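Local coordinates for periplasmic protein-probably involved in high-affinity Fe2+ transport (Escherichia coli F11, PDB 5I0Y), which takes part in iron transport in the periplasm, a role that requires its copper site, at the interface of chains A and B. Coordinates in Å, arbitrary orientation; residue numbers count along the deposited sequence, not the author numbering. Chains: chain A/B, Periplasmic protein-probably involved in high-affinity Fe2+ transport.

The interface of chains A and B. Residues chain A 3, 24-28, 44, 46; chain B 127, 129, 131-132.
In this Fe2+ transport protein, a mixed beta-sandwich, a loop of chain B docks beside the copper site of chain A. B:His127, of strand 125-127, comes from the partner to A:His44, a copper ligand. This dimer may or may not be the functional form.

One hydrogen bond across runs from the backbone N of A:Asp28 to B:Asp129 OD2 at 3.1 Å, from above the carboxylate plane. The other oxygen, OD1, accepts twice from B:Thr132. B:Thr132 OG1 donates to the syn lone pair of B:Asp129 OD1 at 2.7 Å, and the backbone N comes nearly along the C-O axis. B:Thr132 OG1 accepts from B:His127 ND1 at 2.8 Å, in the ring plane. This relay of hydrogen bonds fixes the imidazole's rotation and leaves NE2 pointing to chain A.

Water 1 lies 2.7 Å from B:Asp129 OD2 and also bonds A:Gln25 NE2, A:Pro26 O and B:Glu131 OE2.

The rings of A:His44 and B:His127 meet tip to tip, edge to face, with planes 84° apart. A:His44 NE2 and B:His127 NE2 approach to 3.3 Å. A:Ile27 packs in the corner that the two rings make. Its CG1 lies over the centre of the A:His44 face, and CG1 and CD1 lie over the B:His127 face. Its chi1 of 58° puts CG1 in the crowded position between backbone N and carbonyl carbon. B:Thr132 CG2 stands over the centre of the A:Phe3 ring, 3.6 Å from the centroid, and meets A:Leu24 CD1 tip to tip.

A:Asp28 OD2 and B:Asp129 OD2, like charges, lie 4.7 Å apart, which may raise the pKa of A:Asp28.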
# COMPACT_ATOMS: atom_id res chain seq x y z
N PHE A 3 -12.57 15.31 12.46
CA PHE A 3 -12.86 14.76 13.82
C PHE A 3 -11.71 15.03 14.80
O PHE A 3 -10.59 15.32 14.38
CB PHE A 3 -13.17 13.25 13.75
CG PHE A 3 -12.10 12.43 13.06
CD1 PHE A 3 -12.24 12.07 11.72
CD2 PHE A 3 -10.96 12.00 13.75
CE1 PHE A 3 -11.27 11.31 11.08
CE2 PHE A 3 -9.98 11.25 13.11
CZ PHE A 3 -10.14 10.90 11.78
N LEU A 24 -7.52 8.92 19.66
CA LEU A 24 -8.85 9.54 19.60
C LEU A 24 -9.80 8.56 20.27
O LEU A 24 -9.37 7.55 20.80
CB LEU A 24 -9.26 9.81 18.14
CG LEU A 24 -9.24 8.62 17.17
CD1 LEU A 24 -10.36 8.74 16.16
CD2 LEU A 24 -7.89 8.43 16.48
N GLN A 25 -11.09 8.89 20.25
CA GLN A 25 -12.09 7.97 20.79
C GLN A 25 -12.08 6.64 20.03
O GLN A 25 -11.63 6.58 18.87
CB GLN A 25 -13.49 8.61 20.79
CG GLN A 25 -14.26 8.57 19.48
CD GLN A 25 -13.77 9.57 18.44
OE1 GLN A 25 -12.97 10.47 18.73
NE2 GLN A 25 -14.26 9.42 17.21
N PRO A 26 -12.53 5.56 20.67
CA PRO A 26 -12.63 4.28 19.97
C PRO A 26 -13.49 4.38 18.71
O PRO A 26 -14.41 5.20 18.64
CB PRO A 26 -13.29 3.37 20.99
CG PRO A 26 -12.88 3.95 22.32
CD PRO A 26 -12.90 5.44 22.10
N ILE A 27 -13.16 3.54 17.72
CA ILE A 27 -13.83 3.59 16.42
C ILE A 27 -14.49 2.25 16.10
O ILE A 27 -14.23 1.24 16.74
CB ILE A 27 -12.86 4.06 15.29
CG1 ILE A 27 -11.63 3.13 15.18
CG2 ILE A 27 -12.40 5.48 15.57
CD1 ILE A 27 -11.87 1.85 14.40
N ASP A 28 -15.35 2.23 15.08
CA ASP A 28 -15.84 0.98 14.51
C ASP A 28 -15.11 0.74 13.20
O ASP A 28 -14.87 1.68 12.44
CB ASP A 28 -17.34 1.05 14.16
CG ASP A 28 -18.24 1.41 15.35
OD1 ASP A 28 -17.89 1.16 16.51
OD2 ASP A 28 -19.36 1.92 15.09
N HIS A 44 -8.76 4.83 20.33
CA HIS A 44 -8.13 4.28 19.13
C HIS A 44 -6.75 4.89 19.07
O HIS A 44 -6.62 6.11 19.08
CB HIS A 44 -8.93 4.64 17.89
CG HIS A 44 -8.54 3.87 16.66
ND1 HIS A 44 -8.70 2.54 16.57
CD2 HIS A 44 -8.04 4.29 15.44
CE1 HIS A 44 -8.30 2.13 15.35
NE2 HIS A 44 -7.89 3.20 14.67
N GLN A 46 -3.04 5.24 17.08
CA GLN A 46 -2.65 5.28 15.67
C GLN A 46 -1.19 5.64 15.51
O GLN A 46 -0.64 6.40 16.31
CB GLN A 46 -3.47 6.34 14.91
CG GLN A 46 -4.96 6.08 14.69
CD GLN A 46 -5.55 7.06 13.68
OE1 GLN A 46 -4.83 7.84 13.03
NE2 GLN A 46 -6.87 7.04 13.55
N HIS B 127 -12.58 2.37 8.64
CA HIS B 127 -13.47 2.92 9.67
C HIS B 127 -14.88 3.03 9.15
O HIS B 127 -15.09 3.40 8.00
CB HIS B 127 -12.97 4.27 10.15
CG HIS B 127 -11.71 4.21 11.00
ND1 HIS B 127 -11.50 5.05 12.02
CD2 HIS B 127 -10.57 3.37 10.94
CE1 HIS B 127 -10.29 4.80 12.58
NE2 HIS B 127 -9.74 3.76 11.94
N ASP B 129 -17.70 4.27 11.37
CA ASP B 129 -18.59 5.07 12.21
C ASP B 129 -18.87 6.46 11.68
O ASP B 129 -18.27 6.91 10.71
CB ASP B 129 -18.11 5.11 13.67
CG ASP B 129 -16.68 5.64 13.83
OD1 ASP B 129 -16.20 6.47 13.05
OD2 ASP B 129 -16.04 5.20 14.80
N GLU B 131 -18.25 9.40 12.96
CA GLU B 131 -17.23 10.41 13.23
C GLU B 131 -16.03 10.30 12.30
O GLU B 131 -15.51 11.31 11.84
CB GLU B 131 -16.77 10.32 14.69
CG GLU B 131 -17.84 10.66 15.71
CD GLU B 131 -18.68 9.46 16.12
OE1 GLU B 131 -19.54 9.62 17.02
OE2 GLU B 131 -18.49 8.35 15.57
N THR B 132 -15.61 9.07 12.02
CA THR B 132 -14.35 8.85 11.31
C THR B 132 -14.47 7.96 10.08
O THR B 132 -13.49 7.80 9.32
CB THR B 132 -13.27 8.24 12.23
OG1 THR B 132 -13.57 6.86 12.47
CG2 THR B 132 -13.18 8.98 13.57
O HOH W 1 -15.71 7.13 16.65